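Side-chain contacts in Rho guanyl nucleotide exchange factor (Rom2), putative (Aspergillus fumigatus Af293, PDB 5O51), which probably acts as a guanyl-nucleotide exchange factor for Rho-type GTPases, the part modelled here being its CNH domain: residues A[83-88]-A[114-119]; A[271-276]-A[280-285]; A[290-293]-A[298-301]. One frame throughout, in Å; residues are numbered along the deposited sequence.

Contact 1 (A[83-88]-A[114-119])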
loop_
_atom_site.group_PDB
_atom_site.type_symbol
_atom_site.label_atom_id
_atom_site.label_comp_id
_atom_site.label_asym_id
_atom_site.label_seq_id
_atom_site.Cartn_x
_atom_site.Cartn_y
_atom_site.Cartn_z
ATOM N N LYS A 83 -0.459 -6.457 15.099
ATOM C CA LYS A 83 0.280 -7.566 14.452
ATOM C C LYS A 83 -0.474 -8.837 14.196
ATOM O O LYS A 83 0.101 -9.814 13.711
ATOM C CB LYS A 83 1.598 -7.833 15.166
ATOM C CG LYS A 83 2.399 -6.551 15.283
ATOM C CD LYS A 83 3.708 -6.823 15.981
ATOM C CE LYS A 83 4.636 -5.627 15.832
ATOM N NZ LYS A 83 5.697 -5.660 16.872
ATOM N N THR A 84 -1.780 -8.795 14.412
ATOM C CA THR A 84 -2.632 -9.934 14.123
ATOM C C THR A 84 -3.491 -9.598 12.909
ATOM O O THR A 84 -4.245 -8.575 12.931
ATOM C CB THR A 84 -3.539 -10.260 15.319
ATOM O OG1 THR A 84 -2.723 -10.515 16.458
ATOM C CG2 THR A 84 -4.410 -11.501 15.049
ATOM N N LEU A 85 -3.419 -10.503 11.920
ATOM C CA LEU A 85 -4.179 -10.441 10.687
ATOM C C LEU A 85 -5.443 -11.247 10.798
ATOM O O LEU A 85 -5.392 -12.415 11.143
ATOM C CB LEU A 85 -3.307 -10.928 9.505
ATOM C CG LEU A 85 -3.983 -10.879 8.104
ATOM C CD1 LEU A 85 -4.331 -9.422 7.712
ATOM C CD2 LEU A 85 -3.094 -11.515 7.029
ATOM N N SER A 86 -6.589 -10.635 10.477
ATOM C CA SER A 86 -7.900 -11.286 10.601
ATOM C C SER A 86 -8.858 -10.892 9.486
ATOM O O SER A 86 -8.774 -9.798 8.944
ATOM C CB SER A 86 -8.640 -10.928 11.946
ATOM O OG SER A 86 -7.818 -10.851 13.113
ATOM N N SER A 87 -9.860 -11.721 9.260
ATOM C CA SER A 87 -10.921 -11.395 8.362
ATOM C C SER A 87 -12.210 -11.087 9.114
ATOM O O SER A 87 -12.445 -11.557 10.228
ATOM C CB SER A 87 -11.146 -12.549 7.401
ATOM O OG SER A 87 -11.877 -13.580 8.051
ATOM N N TYR A 88 -13.050 -10.264 8.520
ATOM C CA TYR A 88 -14.423 -10.083 8.990
ATOM C C TYR A 88 -15.334 -10.163 7.764
ATOM O O TYR A 88 -14.962 -9.701 6.678
ATOM C CB TYR A 88 -14.623 -8.715 9.594
ATOM C CG TYR A 88 -13.886 -8.393 10.834
ATOM C CD1 TYR A 88 -12.552 -8.045 10.788
ATOM C CD2 TYR A 88 -14.548 -8.344 12.089
ATOM C CE1 TYR A 88 -11.865 -7.673 11.925
ATOM C CE2 TYR A 88 -13.844 -8.050 13.258
ATOM C CZ TYR A 88 -12.494 -7.720 13.134
ATOM O OH TYR A 88 -11.757 -7.380 14.215
ATOM N N ASN A 114 3.804 -8.461 10.144
ATOM C CA ASN A 114 4.228 -7.077 9.988
ATOM C C ASN A 114 3.543 -6.310 8.830
ATOM O O ASN A 114 3.311 -5.146 8.977
ATOM C CB ASN A 114 5.766 -7.063 9.844
ATOM C CG ASN A 114 6.430 -7.701 11.058
ATOM O OD1 ASN A 114 6.932 -8.835 11.009
ATOM N ND2 ASN A 114 6.291 -7.024 12.198
ATOM N N PHE A 115 3.294 -6.944 7.683
ATOM C CA PHE A 115 2.444 -6.383 6.606
ATOM C C PHE A 115 1.791 -7.488 5.787
ATOM O O PHE A 115 2.041 -8.687 6.028
ATOM C CB PHE A 115 3.132 -5.309 5.713
ATOM C CG PHE A 115 4.354 -5.766 4.947
ATOM C CD1 PHE A 115 5.617 -5.712 5.531
ATOM C CD2 PHE A 115 4.271 -6.123 3.614
ATOM C CE1 PHE A 115 6.754 -6.081 4.824
ATOM C CE2 PHE A 115 5.403 -6.488 2.892
ATOM C CZ PHE A 115 6.647 -6.469 3.494
ATOM N N PHE A 116 0.852 -7.090 4.924
ATOM C CA PHE A 116 0.220 -8.000 4.001
ATOM C C PHE A 116 -0.098 -7.397 2.634
ATOM O O PHE A 116 -0.112 -6.192 2.471
ATOM C CB PHE A 116 -1.003 -8.599 4.644
ATOM C CG PHE A 116 -2.249 -7.725 4.620
ATOM C CD1 PHE A 116 -3.141 -7.782 3.554
ATOM C CD2 PHE A 116 -2.578 -6.921 5.720
ATOM C CE1 PHE A 116 -4.316 -7.039 3.559
ATOM C CE2 PHE A 116 -3.756 -6.184 5.731
ATOM C CZ PHE A 116 -4.640 -6.262 4.642
ATOM N N LYS A 117 -0.425 -8.260 1.678
ATOM C CA LYS A 117 -0.863 -7.851 0.356
ATOM C C LYS A 117 -1.865 -8.858 -0.263
ATOM O O LYS A 117 -1.636 -10.070 -0.293
ATOM C CB LYS A 117 0.360 -7.701 -0.517
ATOM C CG LYS A 117 0.070 -7.185 -1.904
ATOM C CD LYS A 117 -0.091 -5.693 -1.882
ATOM C CE LYS A 117 -0.683 -5.172 -3.186
ATOM N NZ LYS A 117 0.029 -5.699 -4.378
ATOM N N ALA A 118 -2.985 -8.338 -0.733
ATOM C CA ALA A 118 -4.018 -9.138 -1.395
ATOM C C ALA A 118 -4.055 -8.740 -2.834
ATOM O O ALA A 118 -4.350 -7.571 -3.136
ATOM C CB ALA A 118 -5.382 -8.857 -0.797
ATOM N N GLY A 119 -3.785 -9.700 -3.716
ATOM C CA GLY A 119 -3.926 -9.477 -5.149
ATOM C C GLY A 119 -4.313 -10.710 -5.916
ATOM O O GLY A 119 -4.264 -11.831 -5.396
#
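Lys83 opens the contact with Asn114 at the seam between two neighbouring blades of the seven-bladed beta-propeller that forms this CNH domain. Strand 84-89 is the third of its blade, while strand 115-120 is the innermost of the next, so what joins the two is side-chain packing, with no hydrogen bond between them. The Lys83 chain is extended, and its CE comes within 4.2 Å of Asn114 ND2, a loose approach in the open part of the contact. Although the CB of Asn114 points away from 83-88, the amide swings back towards it; its OD1 accepts a hydrogen bond from the backbone N of Thr132. Asn114 and Phe115 together face Val130 in a classic beta bulge at the start of the inner strand.

Two residues on, Leu85 makes the buried part of the contact. Its CG lies anti to the backbone N (chi1 -178°), which carries CD1 across the seam and over one face of the Phe116 ring. Phe116 comes from the other side with its CG between N and the carbonyl carbon (chi1 81°), and the two side chains meet at about a right angle. Leu78 and Leu80 of strand 76-81 also touch Phe116, while Leu85 also leans on Ile109 and on Ser129, so the pair is buried between the blades among mostly apolar neighbours. The touch itself is a CH-pi contact: Leu85 CD1 stands 4.0 Å from the Phe116 ring centroid, 26° off the normal, displaced towards the rim so that CD2 of Phe116 is its nearest atom at 3.6 Å.

Contact 2 (A[271-276]-A[280-285])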
loop_
_atom_site.group_PDB
_atom_site.type_symbol
_atom_site.label_atom_id
_atom_site.label_comp_id
_atom_site.label_asym_id
_atom_site.label_seq_id
_atom_site.Cartn_x
_atom_site.Cartn_y
_atom_site.Cartn_z
ATOM N N ASN A 271 8.311 6.882 1.138
ATOM C CA ASN A 271 7.892 5.555 1.621
ATOM C C ASN A 271 6.660 5.069 0.806
ATOM O O ASN A 271 6.138 4.006 1.084
ATOM C CB ASN A 271 7.602 5.577 3.158
ATOM C CG ASN A 271 6.587 6.647 3.561
ATOM O OD1 ASN A 271 5.603 6.867 2.858
ATOM N ND2 ASN A 271 6.800 7.297 4.689
ATOM N N ALA A 272 6.157 5.860 -0.150
ATOM C CA ALA A 272 5.009 5.408 -0.985
ATOM C C ALA A 272 4.965 6.164 -2.291
ATOM O O ALA A 272 5.522 7.295 -2.373
ATOM C CB ALA A 272 3.690 5.543 -0.196
ATOM N N PHE A 273 4.310 5.564 -3.297
ATOM C CA PHE A 273 4.260 6.120 -4.629
ATOM C C PHE A 273 2.866 5.939 -5.234
ATOM O O PHE A 273 2.196 4.989 -4.933
ATOM C CB PHE A 273 5.282 5.375 -5.554
ATOM C CG PHE A 273 6.729 5.672 -5.239
ATOM C CD1 PHE A 273 7.395 4.970 -4.259
ATOM C CD2 PHE A 273 7.376 6.702 -5.859
ATOM C CE1 PHE A 273 8.715 5.265 -3.944
ATOM C CE2 PHE A 273 8.686 7.026 -5.554
ATOM C CZ PHE A 273 9.350 6.306 -4.595
ATOM N N ALA A 274 2.473 6.844 -6.112
ATOM C CA ALA A 274 1.335 6.669 -6.977
ATOM C C ALA A 274 1.539 7.256 -8.360
ATOM O O ALA A 274 2.191 8.322 -8.523
ATOM C CB ALA A 274 0.145 7.322 -6.347
ATOM N N LEU A 275 0.958 6.583 -9.349
ATOM C CA LEU A 275 0.984 7.045 -10.745
ATOM C C LEU A 275 -0.387 7.568 -11.205
ATOM O O LEU A 275 -1.395 6.873 -11.130
ATOM C CB LEU A 275 1.522 5.921 -11.619
ATOM C CG LEU A 275 1.613 6.157 -13.136
ATOM C CD1 LEU A 275 2.366 7.434 -13.530
ATOM C CD2 LEU A 275 2.243 4.937 -13.781
ATOM N N SER A 276 -0.442 8.825 -11.626
ATOM C CA SER A 276 -1.633 9.407 -12.274
ATOM C C SER A 276 -1.211 10.170 -13.541
ATOM O O SER A 276 -1.015 11.402 -13.522
ATOM C CB SER A 276 -2.385 10.293 -11.303
ATOM O OG SER A 276 -3.593 10.668 -11.871
ATOM N N ILE A 280 4.038 11.300 -11.649
ATOM C CA ILE A 280 4.468 10.282 -10.698
ATOM C C ILE A 280 4.639 11.058 -9.415
ATOM O O ILE A 280 5.308 12.142 -9.411
ATOM C CB ILE A 280 5.689 9.476 -11.190
ATOM C CG1 ILE A 280 6.333 8.649 -10.067
ATOM C CG2 ILE A 280 6.761 10.338 -11.820
ATOM C CD1 ILE A 280 5.479 7.446 -9.725
ATOM N N LEU A 281 3.971 10.571 -8.341
ATOM C CA LEU A 281 3.962 11.263 -7.052
ATOM C C LEU A 281 4.714 10.421 -6.014
ATOM O O LEU A 281 4.419 9.248 -5.850
ATOM C CB LEU A 281 2.547 11.465 -6.572
ATOM C CG LEU A 281 1.655 12.459 -7.375
ATOM C CD1 LEU A 281 0.967 11.748 -8.518
ATOM C CD2 LEU A 281 0.587 13.105 -6.530
ATOM N N ALA A 282 5.703 11.011 -5.353
ATOM C CA ALA A 282 6.459 10.346 -4.262
ATOM C C ALA A 282 6.063 10.930 -2.924
ATOM O O ALA A 282 6.248 12.124 -2.723
ATOM C CB ALA A 282 7.947 10.555 -4.500
ATOM N N PHE A 283 5.521 10.122 -1.977
ATOM C CA PHE A 283 5.133 10.670 -0.649
ATOM C C PHE A 283 6.244 10.387 0.358
ATOM O O PHE A 283 6.625 9.223 0.502
ATOM C CB PHE A 283 3.820 9.948 -0.183
ATOM C CG PHE A 283 2.629 10.287 -1.030
ATOM C CD1 PHE A 283 2.475 9.767 -2.301
ATOM C CD2 PHE A 283 1.689 11.149 -0.585
ATOM C CE1 PHE A 283 1.392 10.160 -3.100
ATOM C CE2 PHE A 283 0.582 11.507 -1.351
ATOM C CZ PHE A 283 0.447 11.021 -2.605
ATOM N N GLU A 284 6.703 11.417 1.077
ATOM C CA GLU A 284 7.694 11.316 2.154
ATOM C C GLU A 284 7.051 12.017 3.353
ATOM O O GLU A 284 6.143 12.812 3.170
ATOM C CB GLU A 284 8.958 12.116 1.730
ATOM C CG GLU A 284 10.076 11.891 2.604
ATOM C CD GLU A 284 10.772 13.086 3.195
ATOM O OE1 GLU A 284 10.285 13.976 3.946
ATOM O OE2 GLU A 284 11.937 12.972 2.956
ATOM N N PRO A 285 7.545 11.799 4.598
ATOM C CA PRO A 285 6.813 12.417 5.719
ATOM C C PRO A 285 6.636 13.936 5.671
ATOM O O PRO A 285 5.602 14.442 6.142
ATOM C CB PRO A 285 7.630 11.955 6.946
ATOM C CG PRO A 285 8.026 10.573 6.547
ATOM C CD PRO A 285 8.505 10.805 5.114
#
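The rings of Phe273 and Phe283 sit on opposite faces of a beta hairpin and meet the partner strand in different ways. Phe273 slants against Ala282, its CE2 3.8 Å from Ala282 CB; on the same face of the sheet, CD1 of Ile280 also comes obliquely towards the ring, and Trp266 meets it with the planes at about 60°. Phe283 has the carbonyl oxygen of Ala272 at its edge and in its plane, 3.9 Å from CD1. Its CG lies anti to its own carbonyl carbon (chi1 -67°), which lets the ring lean along the sheet to where Ala274 CB comes obliquely against CE1. The third flat group, the amide of Asn271, lies across Pro285, with ND2 3.9 Å from Pro285 CD.

Between the two rings the strands run antiparallel, at 161°. Ala274 and Leu281 form a hydrogen-bonded pair: Ala274 N donates to Leu281 O at 3.1 Å, and Leu281 N returns a bond of 2.9 Å to Ala274 O. Phe273 and Ala282 are a non-hydrogen-bonded pair, and there the CA of Phe273 makes a C-H...O contact with Leu281 O. At the other end Phe283 N donates to Ala272 O, but Phe283 O takes a bond from Asn271 N at 3.0 Å and a weak one from Ala272 N. Asn271 and Ala272 thus share one partner in a classic beta bulge.

The hairpin is the inner half of a propeller blade. Its Phe273 and Leu275 side packs on strand 230-236 of the preceding blade, its Ala272, Ala274 and Phe283 side packs on strands 307-312 and 317-323 of the following one, and strand 287-292 continues the sheet outward through backbone bonds to Ile280 and Ala282.

Contact 3 (A[290-293]-A[298-301])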
loop_
_atom_site.group_PDB
_atom_site.type_symbol
_atom_site.label_atom_id
_atom_site.label_comp_id
_atom_site.label_asym_id
_atom_site.label_seq_id
_atom_site.Cartn_x
_atom_site.Cartn_y
_atom_site.Cartn_z
ATOM N N ILE A 290 6.146 15.846 -6.911
ATOM C CA ILE A 290 5.443 15.506 -8.177
ATOM C C ILE A 290 6.324 15.762 -9.452
ATOM O O ILE A 290 6.739 16.899 -9.685
ATOM C CB ILE A 290 4.116 16.241 -8.259
ATOM C CG1 ILE A 290 3.291 15.946 -6.976
ATOM C CG2 ILE A 290 3.383 15.889 -9.552
ATOM C CD1 ILE A 290 2.122 16.927 -6.850
ATOM N N ARG A 291 6.645 14.663 -10.181
ATOM C CA ARG A 291 7.410 14.716 -11.441
ATOM C C ARG A 291 6.567 14.250 -12.660
ATOM O O ARG A 291 5.678 13.378 -12.543
ATOM C CB ARG A 291 8.658 13.826 -11.419
ATOM C CG ARG A 291 9.619 14.000 -10.222
ATOM C CD ARG A 291 10.638 15.059 -10.455
ATOM N NE ARG A 291 11.655 15.040 -9.433
ATOM C CZ ARG A 291 12.962 14.806 -9.614
ATOM N NH1 ARG A 291 13.479 14.572 -10.837
ATOM N NH2 ARG A 291 13.772 14.811 -8.528
ATOM N N HIS A 292 6.954 14.794 -13.827
ATOM C CA HIS A 292 6.465 14.374 -15.167
ATOM C C HIS A 292 7.080 13.060 -15.643
ATOM O O HIS A 292 8.273 12.943 -15.785
ATOM C CB HIS A 292 6.748 15.469 -16.183
ATOM C CG HIS A 292 5.819 15.455 -17.345
ATOM N ND1 HIS A 292 5.966 14.568 -18.369
ATOM C CD2 HIS A 292 4.772 16.253 -17.678
ATOM C CE1 HIS A 292 5.014 14.767 -19.267
ATOM N NE2 HIS A 292 4.282 15.788 -18.869
ATOM N N ILE A 293 6.264 12.054 -15.902
ATOM C CA ILE A 293 6.747 10.735 -16.310
ATOM C C ILE A 293 7.521 10.704 -17.644
ATOM O O ILE A 293 8.350 9.854 -17.852
ATOM C CB ILE A 293 5.535 9.724 -16.322
ATOM C CG1 ILE A 293 5.959 8.263 -16.427
ATOM C CG2 ILE A 293 4.577 9.987 -17.489
ATOM C CD1 ILE A 293 6.585 7.702 -15.170
ATOM N N LEU A 298 10.695 18.169 -12.494
ATOM C CA LEU A 298 9.981 18.554 -11.301
ATOM C C LEU A 298 8.793 19.437 -11.660
ATOM O O LEU A 298 8.968 20.451 -12.297
ATOM C CB LEU A 298 10.905 19.334 -10.346
ATOM C CG LEU A 298 10.236 19.875 -9.086
ATOM C CD1 LEU A 298 9.638 18.701 -8.272
ATOM C CD2 LEU A 298 11.205 20.649 -8.256
ATOM N N ILE A 299 7.592 19.054 -11.224
ATOM C CA ILE A 299 6.382 19.867 -11.432
ATOM C C ILE A 299 5.988 20.628 -10.187
ATOM O O ILE A 299 5.679 21.802 -10.299
ATOM C CB ILE A 299 5.203 18.971 -11.844
ATOM C CG1 ILE A 299 5.501 18.267 -13.169
ATOM C CG2 ILE A 299 3.857 19.737 -11.930
ATOM C CD1 ILE A 299 5.407 19.195 -14.381
ATOM N N HIS A 300 5.913 19.962 -9.018
ATOM C CA HIS A 300 5.396 20.603 -7.802
ATOM C C HIS A 300 5.926 19.859 -6.571
ATOM O O HIS A 300 6.184 18.644 -6.586
ATOM C CB HIS A 300 3.832 20.758 -7.897
ATOM C CG HIS A 300 3.247 21.664 -6.863
ATOM N ND1 HIS A 300 3.786 22.903 -6.561
ATOM C CD2 HIS A 300 2.198 21.496 -6.010
ATOM C CE1 HIS A 300 3.084 23.469 -5.586
ATOM N NE2 HIS A 300 2.124 22.635 -5.228
ATOM N N ILE A 301 6.224 20.622 -5.532
ATOM C CA ILE A 301 6.431 20.088 -4.198
ATOM C C ILE A 301 5.291 20.604 -3.275
ATOM O O ILE A 301 5.050 21.822 -3.172
ATOM C CB ILE A 301 7.806 20.509 -3.661
ATOM C CG1 ILE A 301 8.888 19.818 -4.478
ATOM C CG2 ILE A 301 8.003 20.165 -2.194
ATOM C CD1 ILE A 301 10.257 20.304 -4.167
#
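Ile290 and His300 are tied through their backbones, Ile290 N donating to His300 O at 2.8 Å in a nearly straight bond. The carbonyl of Ile290 does double duty in the other direction. Its oxygen accepts from Ile299 N at 2.8 Å, in the carbonyl plane, and from His300 N at 3.2 Å, more bent at the oxygen (138°). Two neighbouring residues facing one partner make a classic beta bulge, and the register slips by one before Arg291 pairs with Leu298 as a non-hydrogen-bonded pair.

These strands, 287-292 and 298-303, form the outer hairpin of a propeller blade, with 298-303 as its outermost strand, and much of the contact lies at the protein surface. Only Ile290 is buried among the residues that touch; on the inward side it packs against Tyr279 and Leu281 of strand 279-284.

Van der Waals packing sets alkyl groups against both backbone and side chain. Because the extra residue of the bulge turns the CB of Ile299 towards strand 287-292, that atom sits 3.4 Å from Ile290 O and forms an apolar pair with Ile290 CG2 at 4.3 Å. CG1 of Ile299 then reaches along the backbone to within 3.8 Å of His292 N, and its CD1 lies at the edge of the His292 imidazole, near the ring plane. Separately, Leu298 sends CD1 to the Ile290 carbonyl oxygen, 3.7 Å away.

Arg291 touches through its aliphatic part: the bend at its second torsion (chi2 -88°) brings CD alongside the Leu298 backbone, 3.7 Å from Leu298 CA. Its guanidinium is held by Glu289 of its own strand, in a salt bridge to NE, and by the carbonyl oxygen of Ser296 in the turn, which is hydrogen-bonded to NH1.

Overall arrangement
Contacts 2 and 3 belong to one blade, 272-303, as its inner and outer hairpins, with centres 11 Å apart. Strands 279-284 and 287-292 are neighbours in that sheet and join the two contacts through a probable hydrogen bond from Ile280 N to Arg291 O (2.8 Å). Contact 1 comes earlier in the chain and lies across the ring, 22 Å from contact 2 and 33 Å from contact 3 between centres; it links two successive blades, whereas the others build a single one. Contacts 2 and 3 thus rest on backbone pairing within a blade, contact 1 on side-chain packing between two blades. The ring closes where strand 8-12 completes the blade of 307-333.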